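Putative host cell surface-exposed lipoprotein (Streptococcus phage TP-J34, PDB 4EQQ) probably blocks superinfection of the lysogenic host from the cell surface through its helical ectodomain, with the phage tape measure protein as its target. Local coordinates at residues 23-28 and 38-43; 67-72 and 92-97; 34-39 and 60-65; 16-21 and 48-53. All coordinates share one frame; numbering follows the deposited sequence.

Contact 1 of 4, residues 23-28 and 38-43; sequences KQYAST and SQLVSF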
# COMPACT_ATOMS: atom_id res chain seq x y z
N LYS A 23 5.33 1.67 -13.31
CA LYS A 23 4.00 1.23 -13.73
C LYS A 23 3.51 0.06 -12.89
O LYS A 23 2.34 -0.00 -12.55
CB LYS A 23 4.02 0.82 -15.20
CG LYS A 23 4.08 1.98 -16.16
CD LYS A 23 4.24 1.50 -17.61
CE LYS A 23 4.25 2.65 -18.59
NZ LYS A 23 2.89 3.23 -18.73
N GLN A 24 4.40 -0.88 -12.57
CA GLN A 24 4.12 -2.05 -11.72
C GLN A 24 3.72 -1.59 -10.31
O GLN A 24 2.67 -1.98 -9.81
CB GLN A 24 5.38 -2.91 -11.65
CG GLN A 24 5.18 -4.38 -11.54
CD GLN A 24 6.48 -5.06 -11.88
OE1 GLN A 24 6.88 -5.16 -13.05
NE2 GLN A 24 7.22 -5.47 -10.86
N TYR A 25 4.51 -0.70 -9.71
CA TYR A 25 4.21 -0.14 -8.39
C TYR A 25 2.88 0.59 -8.35
O TYR A 25 2.10 0.36 -7.44
CB TYR A 25 5.32 0.80 -7.92
CG TYR A 25 6.56 0.10 -7.44
CD1 TYR A 25 6.49 -0.88 -6.44
CD2 TYR A 25 7.82 0.46 -7.91
CE1 TYR A 25 7.64 -1.52 -5.98
CE2 TYR A 25 8.97 -0.13 -7.42
CZ TYR A 25 8.88 -1.13 -6.46
OH TYR A 25 10.02 -1.72 -5.99
N ALA A 26 2.62 1.47 -9.35
CA ALA A 26 1.38 2.25 -9.45
C ALA A 26 0.13 1.40 -9.68
O ALA A 26 -0.96 1.83 -9.35
CB ALA A 26 1.52 3.29 -10.54
N SER A 27 0.29 0.23 -10.29
CA SER A 27 -0.84 -0.66 -10.55
C SER A 27 -1.16 -1.59 -9.35
O SER A 27 -2.20 -2.24 -9.36
CB SER A 27 -0.57 -1.49 -11.80
OG SER A 27 0.46 -2.43 -11.59
N THR A 28 -0.25 -1.68 -8.34
CA THR A 28 -0.40 -2.62 -7.21
C THR A 28 -0.49 -1.92 -5.85
O THR A 28 -1.37 -2.24 -5.07
CB THR A 28 0.72 -3.70 -7.23
OG1 THR A 28 1.96 -3.08 -6.93
CG2 THR A 28 0.85 -4.40 -8.57
N SER A 38 11.11 7.77 -4.07
CA SER A 38 11.90 7.21 -2.98
C SER A 38 12.01 5.68 -3.13
O SER A 38 13.10 5.14 -3.02
CB SER A 38 11.28 7.59 -1.64
OG SER A 38 11.97 6.96 -0.58
N GLN A 39 10.90 4.99 -3.46
CA GLN A 39 10.89 3.54 -3.66
C GLN A 39 11.90 3.09 -4.74
O GLN A 39 12.66 2.14 -4.51
CB GLN A 39 9.48 3.06 -4.05
CG GLN A 39 9.37 1.55 -4.31
CD GLN A 39 9.43 0.70 -3.06
OE1 GLN A 39 9.16 1.16 -1.95
NE2 GLN A 39 9.75 -0.58 -3.21
N LEU A 40 11.89 3.75 -5.92
CA LEU A 40 12.78 3.40 -7.04
C LEU A 40 14.26 3.51 -6.68
O LEU A 40 15.07 2.71 -7.15
CB LEU A 40 12.44 4.19 -8.31
CG LEU A 40 11.07 3.92 -8.95
CD1 LEU A 40 10.71 5.02 -9.95
CD2 LEU A 40 11.01 2.52 -9.65
N VAL A 41 14.60 4.50 -5.86
CA VAL A 41 15.99 4.71 -5.41
C VAL A 41 16.32 3.75 -4.24
O VAL A 41 17.29 3.01 -4.32
CB VAL A 41 16.24 6.20 -5.02
CG1 VAL A 41 17.60 6.38 -4.34
CG2 VAL A 41 16.13 7.12 -6.23
N SER A 42 15.50 3.76 -3.18
CA SER A 42 15.74 3.00 -1.96
C SER A 42 15.65 1.48 -2.11
O SER A 42 16.48 0.76 -1.55
CB SER A 42 14.83 3.51 -0.84
OG SER A 42 15.17 2.95 0.41
N PHE A 43 14.65 0.99 -2.84
CA PHE A 43 14.51 -0.46 -3.01
C PHE A 43 15.18 -0.99 -4.28
O PHE A 43 15.98 -1.92 -4.20
CB PHE A 43 13.04 -0.89 -2.95
CG PHE A 43 12.85 -2.40 -3.00
CD1 PHE A 43 13.03 -3.18 -1.87
CD2 PHE A 43 12.54 -3.04 -4.20
CE1 PHE A 43 12.90 -4.57 -1.93
CE2 PHE A 43 12.41 -4.43 -4.26
CZ PHE A 43 12.57 -5.18 -3.12

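Contact 2 of 4, residues 67-72 and 92-97; sequences LEKAKQ and DKFTQE. With SO4 (sulfate ion), chain D.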
# COMPACT_ATOMS: atom_id res chain seq x y z
N LEU A 67 -6.93 8.57 -4.90
CA LEU A 67 -8.28 8.02 -4.72
C LEU A 67 -8.22 6.54 -4.25
O LEU A 67 -8.91 6.18 -3.30
CB LEU A 67 -9.11 8.15 -6.03
CG LEU A 67 -10.53 7.53 -6.03
CD1 LEU A 67 -11.36 8.01 -4.81
CD2 LEU A 67 -11.24 7.82 -7.34
N GLU A 68 -7.39 5.72 -4.92
CA GLU A 68 -7.23 4.31 -4.56
C GLU A 68 -6.66 4.15 -3.14
O GLU A 68 -7.14 3.31 -2.37
CB GLU A 68 -6.40 3.55 -5.62
CG GLU A 68 -7.10 3.38 -6.97
CD GLU A 68 -8.54 2.88 -6.93
OE1 GLU A 68 -9.44 3.61 -7.40
OE2 GLU A 68 -8.77 1.81 -6.32
N LYS A 69 -5.70 5.00 -2.77
CA LYS A 69 -5.15 4.96 -1.41
C LYS A 69 -6.21 5.40 -0.38
O LYS A 69 -6.31 4.81 0.69
CB LYS A 69 -3.88 5.83 -1.29
CG LYS A 69 -3.06 5.50 -0.03
CD LYS A 69 -2.51 4.05 -0.07
CE LYS A 69 -1.83 3.64 1.22
NZ LYS A 69 -0.64 4.48 1.50
N ALA A 70 -7.00 6.44 -0.73
CA ALA A 70 -8.07 6.97 0.12
C ALA A 70 -9.13 5.89 0.37
O ALA A 70 -9.56 5.73 1.51
CB ALA A 70 -8.73 8.18 -0.57
N LYS A 71 -9.52 5.12 -0.67
CA LYS A 71 -10.48 4.02 -0.55
C LYS A 71 -9.93 2.98 0.40
O LYS A 71 -10.65 2.52 1.28
CB LYS A 71 -10.79 3.36 -1.91
CG LYS A 71 -11.61 4.22 -2.87
CD LYS A 71 -11.71 3.49 -4.21
CE LYS A 71 -12.53 4.25 -5.23
NZ LYS A 71 -12.45 3.59 -6.57
N GLN A 72 -8.62 2.64 0.25
CA GLN A 72 -7.95 1.68 1.13
C GLN A 72 -8.04 2.13 2.60
O GLN A 72 -8.42 1.32 3.45
CB GLN A 72 -6.49 1.47 0.70
CG GLN A 72 -5.77 0.40 1.52
CD GLN A 72 -4.31 0.25 1.14
OE1 GLN A 72 -3.93 0.33 -0.03
NE2 GLN A 72 -3.45 0.02 2.14
N ASP A 92 1.56 10.50 3.29
CA ASP A 92 1.87 9.93 1.96
C ASP A 92 2.52 10.91 0.99
O ASP A 92 3.11 10.49 -0.01
CB ASP A 92 0.65 9.26 1.32
CG ASP A 92 0.19 8.06 2.10
OD1 ASP A 92 0.97 7.08 2.20
OD2 ASP A 92 -0.91 8.12 2.68
N LYS A 93 2.40 12.21 1.26
CA LYS A 93 2.98 13.26 0.42
C LYS A 93 2.36 13.42 -0.96
O LYS A 93 3.02 13.88 -1.89
CB LYS A 93 4.52 13.27 0.43
CG LYS A 93 5.10 13.54 1.84
CD LYS A 93 6.61 13.44 1.87
CE LYS A 93 7.10 12.07 1.44
NZ LYS A 93 8.54 11.90 1.70
N PHE A 94 1.05 13.10 -1.08
CA PHE A 94 0.25 13.46 -2.24
C PHE A 94 0.12 14.97 -2.16
O PHE A 94 0.19 15.54 -1.05
CB PHE A 94 -1.15 12.85 -2.15
CG PHE A 94 -1.18 11.40 -2.55
CD1 PHE A 94 -1.13 11.03 -3.90
CD2 PHE A 94 -1.21 10.39 -1.60
CE1 PHE A 94 -1.15 9.69 -4.28
CE2 PHE A 94 -1.20 9.04 -1.97
CZ PHE A 94 -1.17 8.70 -3.31
N THR A 95 -0.11 15.65 -3.29
CA THR A 95 -0.34 17.10 -3.26
C THR A 95 -1.73 17.32 -2.63
O THR A 95 -2.53 16.37 -2.59
CB THR A 95 -0.33 17.66 -4.70
OG1 THR A 95 -1.50 17.19 -5.37
CG2 THR A 95 0.93 17.25 -5.48
N GLN A 96 -2.02 18.54 -2.17
CA GLN A 96 -3.33 18.87 -1.59
C GLN A 96 -4.49 18.63 -2.57
O GLN A 96 -5.54 18.12 -2.16
CB GLN A 96 -3.35 20.33 -1.08
CG GLN A 96 -4.57 20.64 -0.20
CD GLN A 96 -4.53 19.87 1.10
OE1 GLN A 96 -3.56 19.94 1.84
NE2 GLN A 96 -5.58 19.11 1.39
N GLU A 97 -4.29 18.96 -3.85
CA GLU A 97 -5.30 18.78 -4.91
C GLU A 97 -5.59 17.30 -5.17
O GLU A 97 -6.74 16.94 -5.36
CB GLU A 97 -4.84 19.46 -6.20
CG GLU A 97 -4.47 20.90 -5.93
CD GLU A 97 -4.88 21.92 -6.97
OE1 GLU A 97 -5.20 21.53 -8.12
OE2 GLU A 97 -4.83 23.12 -6.63
S SO4 D . 2.53 2.83 2.07
O1 SO4 D . 2.76 2.58 0.64
O2 SO4 D . 1.11 2.78 2.38
O3 SO4 D . 3.21 1.81 2.87
O4 SO4 D . 3.07 4.16 2.42

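Contact 3 of 4, residues 34-39 and 60-65; sequences EELRSQ and IDYNKQ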
# COMPACT_ATOMS: atom_id res chain seq x y z
N GLU A 34 6.06 11.23 -4.71
CA GLU A 34 7.21 11.25 -3.80
C GLU A 34 7.53 9.87 -3.20
O GLU A 34 8.70 9.50 -3.08
CB GLU A 34 7.08 12.35 -2.73
CG GLU A 34 7.03 13.76 -3.30
CD GLU A 34 8.05 14.11 -4.37
OE1 GLU A 34 9.24 13.77 -4.20
OE2 GLU A 34 7.66 14.71 -5.40
N GLU A 35 6.49 9.09 -2.89
CA GLU A 35 6.66 7.73 -2.38
C GLU A 35 7.33 6.84 -3.43
O GLU A 35 8.28 6.11 -3.12
CB GLU A 35 5.31 7.14 -1.96
CG GLU A 35 4.91 7.61 -0.58
CD GLU A 35 3.52 7.20 -0.15
OE1 GLU A 35 2.63 7.08 -1.02
OE2 GLU A 35 3.31 7.07 1.08
N LEU A 36 6.86 6.95 -4.67
CA LEU A 36 7.38 6.19 -5.81
C LEU A 36 8.82 6.58 -6.14
O LEU A 36 9.65 5.70 -6.37
CB LEU A 36 6.45 6.37 -7.03
CG LEU A 36 6.88 5.65 -8.32
CD1 LEU A 36 6.97 4.12 -8.10
CD2 LEU A 36 5.94 5.98 -9.44
N ARG A 37 9.13 7.89 -6.07
CA ARG A 37 10.46 8.42 -6.32
C ARG A 37 11.48 7.80 -5.36
O ARG A 37 12.57 7.39 -5.78
CB ARG A 37 10.45 9.96 -6.17
CG ARG A 37 11.70 10.64 -6.73
CD ARG A 37 11.89 12.06 -6.18
NE ARG A 37 10.74 12.93 -6.48
CZ ARG A 37 10.52 13.51 -7.65
NH1 ARG A 37 11.35 13.32 -8.67
NH2 ARG A 37 9.44 14.26 -7.83
N SER A 38 11.11 7.77 -4.07
CA SER A 38 11.90 7.21 -2.98
C SER A 38 12.01 5.68 -3.13
O SER A 38 13.10 5.14 -3.02
CB SER A 38 11.28 7.59 -1.64
OG SER A 38 11.97 6.96 -0.58
N GLN A 39 10.90 4.99 -3.46
CA GLN A 39 10.89 3.54 -3.66
C GLN A 39 11.90 3.09 -4.74
O GLN A 39 12.66 2.14 -4.51
CB GLN A 39 9.48 3.06 -4.05
CG GLN A 39 9.37 1.55 -4.31
CD GLN A 39 9.43 0.70 -3.06
OE1 GLN A 39 9.16 1.16 -1.95
NE2 GLN A 39 9.75 -0.58 -3.21
N ILE A 60 1.46 7.88 -15.16
CA ILE A 60 0.72 7.71 -13.90
C ILE A 60 -0.18 8.89 -13.60
O ILE A 60 0.26 10.05 -13.67
CB ILE A 60 1.66 7.35 -12.70
CG1 ILE A 60 2.43 6.04 -12.96
CG2 ILE A 60 0.87 7.29 -11.37
CD1 ILE A 60 3.66 5.88 -12.16
N ASP A 61 -1.44 8.60 -13.26
CA ASP A 61 -2.39 9.59 -12.83
C ASP A 61 -2.37 9.55 -11.28
O ASP A 61 -2.98 8.67 -10.66
CB ASP A 61 -3.81 9.29 -13.37
CG ASP A 61 -4.80 10.42 -13.09
OD1 ASP A 61 -4.56 11.20 -12.15
OD2 ASP A 61 -5.80 10.52 -13.83
N TYR A 62 -1.68 10.52 -10.66
CA TYR A 62 -1.55 10.61 -9.20
C TYR A 62 -2.85 10.97 -8.48
O TYR A 62 -2.97 10.67 -7.29
CB TYR A 62 -0.37 11.50 -8.82
CG TYR A 62 0.94 10.88 -9.22
CD1 TYR A 62 1.46 9.79 -8.51
CD2 TYR A 62 1.65 11.34 -10.32
CE1 TYR A 62 2.65 9.18 -8.90
CE2 TYR A 62 2.86 10.76 -10.70
CZ TYR A 62 3.35 9.68 -10.00
OH TYR A 62 4.56 9.14 -10.36
N ASN A 63 -3.84 11.56 -9.21
CA ASN A 63 -5.16 11.83 -8.63
C ASN A 63 -5.84 10.49 -8.39
O ASN A 63 -6.48 10.30 -7.36
CB ASN A 63 -6.04 12.65 -9.60
CG ASN A 63 -5.58 14.07 -9.76
OD1 ASN A 63 -5.32 14.75 -8.79
ND2 ASN A 63 -5.51 14.56 -10.98
N LYS A 64 -5.73 9.57 -9.36
CA LYS A 64 -6.30 8.22 -9.29
C LYS A 64 -5.55 7.39 -8.22
O LYS A 64 -6.18 6.61 -7.49
CB LYS A 64 -6.23 7.57 -10.69
CG LYS A 64 -6.33 6.04 -10.73
CD LYS A 64 -7.74 5.55 -10.51
CE LYS A 64 -7.86 4.08 -10.85
NZ LYS A 64 -9.25 3.64 -10.69
N GLN A 65 -4.22 7.57 -8.10
CA GLN A 65 -3.43 6.90 -7.06
C GLN A 65 -3.93 7.33 -5.68
O GLN A 65 -4.07 6.49 -4.79
CB GLN A 65 -1.93 7.25 -7.19
CG GLN A 65 -1.25 6.71 -8.44
CD GLN A 65 -1.28 5.22 -8.50
OE1 GLN A 65 -1.94 4.63 -9.34
NE2 GLN A 65 -0.56 4.57 -7.61

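Contact 4 of 4, residues 16-21 and 48-53; sequences RTAVSK and QDASDY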
# COMPACT_ATOMS: atom_id res chain seq x y z
N ARG A 16 14.10 3.33 -19.00
CA ARG A 16 12.97 2.56 -19.57
C ARG A 16 12.59 1.42 -18.63
O ARG A 16 11.41 1.17 -18.43
CB ARG A 16 13.30 2.04 -20.99
CG ARG A 16 13.48 3.16 -22.02
CD ARG A 16 13.46 2.65 -23.46
NE ARG A 16 14.67 1.89 -23.75
CZ ARG A 16 15.79 2.43 -24.25
NH1 ARG A 16 16.85 1.67 -24.45
NH2 ARG A 16 15.84 3.72 -24.54
N THR A 17 13.59 0.79 -18.01
CA THR A 17 13.35 -0.27 -17.03
C THR A 17 12.69 0.34 -15.77
O THR A 17 11.79 -0.27 -15.18
CB THR A 17 14.65 -1.07 -16.77
OG1 THR A 17 15.13 -1.52 -18.03
CG2 THR A 17 14.43 -2.31 -15.91
N ALA A 18 13.15 1.56 -15.36
CA ALA A 18 12.56 2.25 -14.21
C ALA A 18 11.09 2.60 -14.48
O ALA A 18 10.27 2.46 -13.58
CB ALA A 18 13.36 3.51 -13.87
N VAL A 19 10.74 3.01 -15.73
CA VAL A 19 9.36 3.32 -16.15
C VAL A 19 8.48 2.06 -16.00
O VAL A 19 7.37 2.12 -15.47
CB VAL A 19 9.32 3.91 -17.59
CG1 VAL A 19 7.92 3.78 -18.21
CG2 VAL A 19 9.78 5.38 -17.59
N SER A 20 9.00 0.92 -16.46
CA SER A 20 8.30 -0.38 -16.38
C SER A 20 8.03 -0.73 -14.89
O SER A 20 6.92 -1.13 -14.53
CB SER A 20 9.17 -1.46 -17.03
OG SER A 20 8.52 -2.71 -16.90
N LYS A 21 9.05 -0.54 -14.04
CA LYS A 21 8.94 -0.80 -12.61
C LYS A 21 7.95 0.19 -11.94
O LYS A 21 7.12 -0.24 -11.14
CB LYS A 21 10.34 -0.73 -11.96
CG LYS A 21 10.41 -1.13 -10.49
CD LYS A 21 9.79 -2.52 -10.15
CE LYS A 21 10.62 -3.69 -10.65
NZ LYS A 21 10.16 -4.97 -10.05
N GLN A 48 19.05 8.65 -8.81
CA GLN A 48 18.05 9.69 -8.60
C GLN A 48 17.49 10.19 -9.95
O GLN A 48 16.29 10.41 -10.07
CB GLN A 48 18.65 10.87 -7.80
CG GLN A 48 17.59 11.81 -7.24
CD GLN A 48 16.65 11.13 -6.26
OE1 GLN A 48 17.07 10.62 -5.22
NE2 GLN A 48 15.37 11.12 -6.57
N ASP A 49 18.36 10.35 -10.97
CA ASP A 49 17.91 10.82 -12.28
C ASP A 49 16.92 9.85 -12.96
O ASP A 49 15.95 10.31 -13.55
CB ASP A 49 19.11 11.11 -13.20
CG ASP A 49 19.91 12.35 -12.82
OD1 ASP A 49 19.37 13.20 -12.08
OD2 ASP A 49 21.03 12.50 -13.32
N ALA A 50 17.20 8.53 -12.92
CA ALA A 50 16.32 7.52 -13.53
C ALA A 50 14.95 7.51 -12.80
O ALA A 50 13.91 7.38 -13.43
CB ALA A 50 16.96 6.14 -13.45
N SER A 51 14.98 7.65 -11.47
CA SER A 51 13.77 7.66 -10.64
C SER A 51 12.96 8.92 -10.93
O SER A 51 11.76 8.82 -11.14
CB SER A 51 14.11 7.55 -9.16
OG SER A 51 12.91 7.57 -8.40
N ASP A 52 13.62 10.10 -10.97
CA ASP A 52 13.00 11.39 -11.30
C ASP A 52 12.38 11.33 -12.70
O ASP A 52 11.27 11.83 -12.88
CB ASP A 52 14.02 12.54 -11.23
CG ASP A 52 14.51 12.88 -9.82
OD1 ASP A 52 13.92 12.34 -8.83
OD2 ASP A 52 15.50 13.61 -9.71
N TYR A 53 13.05 10.69 -13.67
CA TYR A 53 12.49 10.52 -15.01
C TYR A 53 11.25 9.62 -14.97
O TYR A 53 10.22 9.97 -15.54
CB TYR A 53 13.53 9.91 -15.97
CG TYR A 53 12.97 9.63 -17.35
CD1 TYR A 53 12.90 10.64 -18.31
CD2 TYR A 53 12.51 8.37 -17.69
CE1 TYR A 53 12.36 10.39 -19.57
CE2 TYR A 53 11.95 8.11 -18.94
CZ TYR A 53 11.90 9.13 -19.88
OH TYR A 53 11.40 8.88 -21.14

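Contact 1 of 4, residues 23-28 and 38-43
In this helical, HTH-fold ectodomain, Tyr-25 of helix 13-28 reaches across to Gln-39, Leu-40 and Phe-43 of segment 38-43. The two segments are well apart here: the CA atoms of Tyr-25 and Gln-39 are 9.0 Å from each other, and the tyrosine ring fills the gap. Gln-39 meets this ring in two ways. Its CG lies over one face, 3.7 Å from the ring centroid of Tyr-25, in a CH-pi contact offset toward the rim. Its amide then turns to the phenol oxygen, and Gln-39 NE2 donates to Tyr-25 OH at 3.0 Å. The N-H...O angle is 169°, so the bond is nearly straight, and the oxygen lies close to the amide plane. The bend at chi2 of Gln-39 (74°) lets one side chain lie over a face of the ring and bind its hydroxyl. Ring and amide planes are 71° apart. Leu-40 comes from another direction: its CD2 sits at the ring edge, 4.0 Å from Tyr-25 CE2. Phe-43 approaches the hydroxyl end, with its CD2 3.4 Å from Tyr-25 OH. The phenol oxygen is also hydrogen-bonded to the carboxylate of Asp-44, the next residue in the chain after Phe-43. Two polar partners therefore hold the end of the ring. Met-31, in the turn between the two helices, packs against both Tyr-25 and Gln-39. Leu-40 continues onto Ser-51 and Ala-54 of helix 48-57, while Asp-75 of the second subunit packs on Gln-39 and Phe-43.

Contact 2 of 4, residues 67-72 and 92-97
Helix 62-77 faces the turn that leads into helix 96-104, and the closest CA atoms, those of Lys-69 and Asp-92, are 9.2 Å apart. The motif is the turn between helix 81-91 and helix 96-104, packed on helix 62-77. Lys-93 leaves helical geometry with positive phi, and Thr-95 is the N-cap of the next helix. Lys-69 bridges the gap. Its NZ forms a salt bridge with Asp-92 OD1 at 3.1 Å, the two side chains crossing at about a right angle. Nearer the backbone, Lys-69 CB touches Phe-94 CE2 at 4.2 Å. The Phe-94 ring also packs on Leu-88, Gln-65 and Ala-66, between helices 81-91 and 62-77. Tyr-73 hydroxyl is hydrogen-bonded to both Lys-69 NZ and Asp-92 OD2, which ties the two charged groups together. Asp-92 OD1 and Glu-35 OE2 come very close, consistent with a proton held between them; the Lys-69 ammonium may also help. Lys-69 of this chain binds a sulfate, probably from the crystallisation liquor, which is also held by Lys-69 and Gln-72, both of the second subunit. Bends at chi2 (64°) and chi4 (-62°) of this chain's Lys-69 bring its NZ to hydrogen-bond sulfate O2 at 2.6 Å.

Contact 3 of 4, residues 34-39 and 60-65
Leu-36 and Ile-60 point at each other tip to tip, while Tyr-62 crosses the same leucine at about a right angle. One methyl serves both meetings. Leu-36 CD2 is 3.6 Å from Ile-60 CD1, and it is also 3.6 Å from Tyr-62 OH. Leu-36 CG stands opposite the backbone N (chi1 179°), which carries the branched end out from helix 33-42 toward the 60-65 segment. Ile-60 uses its two branches differently. CD1 extends to the leucine, whereas CG2 lies over one face of the Tyr-62 ring, 3.6 Å above its plane and offset toward the rim. The tyrosine thus presents its hydroxyl end to Leu-36. That hydroxyl is hydrogen-bonded to the carbonyl of Val-55, so the buried oxygen has a polar partner beside the leucine methyl.

Each segment also carries polar bonds of its own. Arg-37 grips Glu-34 side-on, one turn of helix away: NE meets OE1 at 2.9 Å and NH2 meets OE2 at 3.0 Å in a two-bonded salt bridge. Asp-61 is the N-cap of helix 62-77, with OD1 accepting weak bonds from Asn-63 N at 3.0 Å and from Lys-64 N at 3.4 Å. This is a buried, largely apolar contact of helix 33-42 with the start of helix 62-77, at the centre of the helical, HTH-fold ectodomain. Leu-36 also packs on Ala-22 and Tyr-25 of helix 13-28 and on Val-55 of helix 48-57; Tyr-62 reaches Glu-98 of helix 96-104.

Contact 4 of 4, residues 16-21 and 48-53
The contact is made by packing, without hydrogen bonds across it, and joins Ala-18 and Val-19 of helix 13-28 to Ala-50 and Tyr-53 of helix 48-57. The two alanines mark the close approach. Their CA atoms are 6.5 Å apart, and Ala-18 CB is 4.5 Å from Ala-50 CB. Ala-18 CB also comes to 3.9 Å from Ala-50 O, so the methyl rests against the backbone of the other helix. Small side chains on both sides allow this spacing. One turn further along helix 48-57 the backbones stand wider, with 7.9 Å between the CA atoms of Val-19 and Tyr-53, and larger groups fill the space. Val-19 CG2 is 3.7 Å from Tyr-53 CE2, and the valine meets the ring at a slant. Tyr-53 has CG trans to its backbone N (chi1 176°), and this brings the ring end closer to helix 13-28 than its CB direction alone would suggest. The ring of Tyr-15 meets Tyr-53 with the planes at about 40°, and Phe-8 packs on it as well.

Polar bonds lie to the side. On helix 48-57, Gln-48 NE2 donates to Asp-52 OD1 at 2.9 Å with an angle of 163°, one turn apart. The same Asp-52 oxygen forms a salt bridge with Arg-37, and Ser-51 OG is hydrogen-bonded to Arg-37 O. Helix 33-42 meets helix 48-57 through these bonds and by packing of Leu-40 and Val-41 on Ser-51. Small-residue packing like that of the alanines is typical of closely approaching helices, here in an all-helical, HTH-fold ectodomain.

In the fold
All four contacts are linked, since contact 3 touches contacts 1, 2 and 4. Contacts 1 and 3 both use helix 33-42, and their centres are about 8 Å apart; Tyr-25 CB meets Leu-36 CD1 at 3.7 Å. Contact 4 joins contact 3 through the salt bridge of Arg-37 NH1 with Asp-52 OD1, 2.8 Å long. Contacts 2 and 3 share helix 62-77, with centres about 9 Å apart, and Phe-94 CE1 is 3.7 Å from Tyr-62 O. Contacts 2 and 4 do not touch; their centres are about 22 Å apart. Contacts 1, 2 and 3 touch the second subunit, and the sulfate at contact 2 is bound by both subunits.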